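Local structure of D-alanyl-D-alanine carboxypeptidase (Penicillin binding protein) family protein (Francisella tularensis subsp. tularensis, 6OSU) at residues A[349-354]-A[420-424]. The protein probably removes the C-terminal D-alanyl residue from sugar-peptide precursors of the bacterial cell wall, as a serine-type D-Ala-D-Ala carboxypeptidase. Sequence-based numbering, arbitrary orientation.
Sequences NAKAGQ and NVSQK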
loop_
_atom_site.group_PDB
_atom_site.type_symbol
_atom_site.label_atom_id
_atom_site.label_comp_id
_atom_site.label_asym_id
_atom_site.label_seq_id
_atom_site.Cartn_x
_atom_site.Cartn_y
_atom_site.Cartn_z
ATOM N N ASN A 349 17.852 43.620 20.244
ATOM C CA ASN A 349 18.521 43.536 21.540
ATOM C C ASN A 349 19.763 42.657 21.526
ATOM O O ASN A 349 20.271 42.321 22.591
ATOM C CB ASN A 349 17.582 43.031 22.642
ATOM C CG ASN A 349 16.734 44.135 23.247
ATOM O OD1 ASN A 349 17.245 45.185 23.641
ATOM N ND2 ASN A 349 15.433 43.894 23.340
ATOM N N ALA A 350 20.282 42.293 20.361
ATOM C CA ALA A 350 21.381 41.342 20.279
ATOM C C ALA A 350 22.742 42.034 20.227
ATOM O O ALA A 350 22.887 43.135 19.686
ATOM C CB ALA A 350 21.222 40.443 19.054
ATOM N N LYS A 351 23.747 41.357 20.783
ATOM C CA LYS A 351 25.121 41.829 20.681
ATOM C C LYS A 351 25.595 41.700 19.239
ATOM O O LYS A 351 25.210 40.768 18.531
ATOM C CB LYS A 351 26.024 41.025 21.616
ATOM C CG LYS A 351 27.108 41.831 22.313
ATOM C CD LYS A 351 27.150 41.509 23.802
ATOM C CE LYS A 351 28.571 41.284 24.285
ATOM N NZ LYS A 351 28.825 41.974 25.581
ATOM N N ALA A 352 26.445 42.634 18.807
ATOM C CA ALA A 352 26.765 42.734 17.385
ATOM C C ALA A 352 27.782 41.689 16.926
ATOM O O ALA A 352 27.893 41.435 15.719
ATOM C CB ALA A 352 27.286 44.136 17.064
ATOM N N GLY A 353 28.544 41.091 17.846
ATOM C CA GLY A 353 29.618 40.205 17.428
ATOM C C GLY A 353 29.166 38.808 17.054
ATOM O O GLY A 353 29.800 38.154 16.223
ATOM N N GLN A 354 28.040 38.358 17.594
ATOM C CA GLN A 354 27.735 36.939 17.562
ATOM C C GLN A 354 26.945 36.539 16.311
ATOM O O GLN A 354 26.398 37.370 15.574
ATOM C CB GLN A 354 26.973 36.548 18.827
ATOM C CG GLN A 354 26.106 37.658 19.396
ATOM C CD GLN A 354 25.684 37.389 20.824
ATOM O OE1 GLN A 354 24.858 38.111 21.383
ATOM N NE2 GLN A 354 26.249 36.348 21.423
ATOM N N ASN A 420 24.229 30.627 21.440
ATOM C CA ASN A 420 23.696 31.577 22.404
ATOM C C ASN A 420 23.916 32.984 21.870
ATOM O O ASN A 420 24.934 33.258 21.227
ATOM C CB ASN A 420 24.376 31.426 23.774
ATOM C CG ASN A 420 23.826 30.269 24.578
ATOM O OD1 ASN A 420 22.620 30.149 24.758
ATOM N ND2 ASN A 420 24.712 29.410 25.069
ATOM N N VAL A 421 22.960 33.873 22.124
ATOM C CA VAL A 421 23.105 35.289 21.812
ATOM C C VAL A 421 22.867 36.087 23.082
ATOM O O VAL A 421 21.916 35.821 23.826
ATOM C CB VAL A 421 22.148 35.742 20.692
ATOM C CG1 VAL A 421 22.680 35.290 19.346
ATOM C CG2 VAL A 421 20.756 35.196 20.943
ATOM N N SER A 422 23.741 37.060 23.330
ATOM C CA SER A 422 23.722 37.867 24.541
ATOM C C SER A 422 23.111 39.224 24.230
ATOM O O SER A 422 23.473 39.858 23.233
ATOM C CB SER A 422 25.137 38.036 25.094
ATOM O OG SER A 422 25.849 36.815 25.009
ATOM N N GLN A 423 22.176 39.660 25.070
ATOM C CA GLN A 423 21.555 40.955 24.852
ATOM C C GLN A 423 22.507 42.069 25.268
ATOM O O GLN A 423 23.404 41.872 26.091
ATOM C CB GLN A 423 20.234 41.068 25.615
ATOM C CG GLN A 423 20.371 41.486 27.070
ATOM C CD GLN A 423 20.519 40.309 28.015
ATOM O OE1 GLN A 423 19.698 40.115 28.909
ATOM N NE2 GLN A 423 21.571 39.522 27.828
ATOM N N LYS A 424 22.316 43.243 24.675
ATOM C CA LYS A 424 23.160 44.397 24.967
ATOM C C LYS A 424 22.624 45.169 26.166
ATOM O O LYS A 424 22.444 44.607 27.248
ATOM C CB LYS A 424 23.259 45.312 23.743
ATOM C CG LYS A 424 22.003 46.114 23.445
ATOM C CD LYS A 424 21.760 46.221 21.945
ATOM C CE LYS A 424 23.066 46.331 21.167
ATOM N NZ LYS A 424 22.840 46.570 19.715
#
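A single beta bridge, with A350 opposite Q423 and their CA atoms 4.6 Å apart, joins the loop 349-354 to the C-terminal tail 420-424 at the far end of the penicillin-binding protein 5 C-terminal domain. Two backbone bonds flank the pair: K351 N donates to S422 O (2.9 Å), and K424 N donates to N349 O at 3.1 Å. The latter oxygen also receives a CA-H...O contact from Q423 CA at 2.9 Å. This is the bonding pattern of an antiparallel, non-hydrogen-bonded pair, and it lies beyond the domain's antiparallel sheet: the loop leads from strand 340-343 into its neighbour 355-359, and the tail follows strand 409-417. Farther along, the extended end of Q354 (chi2 -164°) crosses V421 at about a right angle and carries its amide to the S422 backbone. There OE1 lies 2.5 Å from S422 N, too short for the bond's detail to be trusted, while its 2.9 Å approach to S422 O sets two acceptors against each other, so the placing of this amide is doubtful. K424 bends back over the loop, its NZ making a weak 3.4 Å bond to A350 O. V421 also packs on A344 and I390, and N420 OD1 accepts from T392 N.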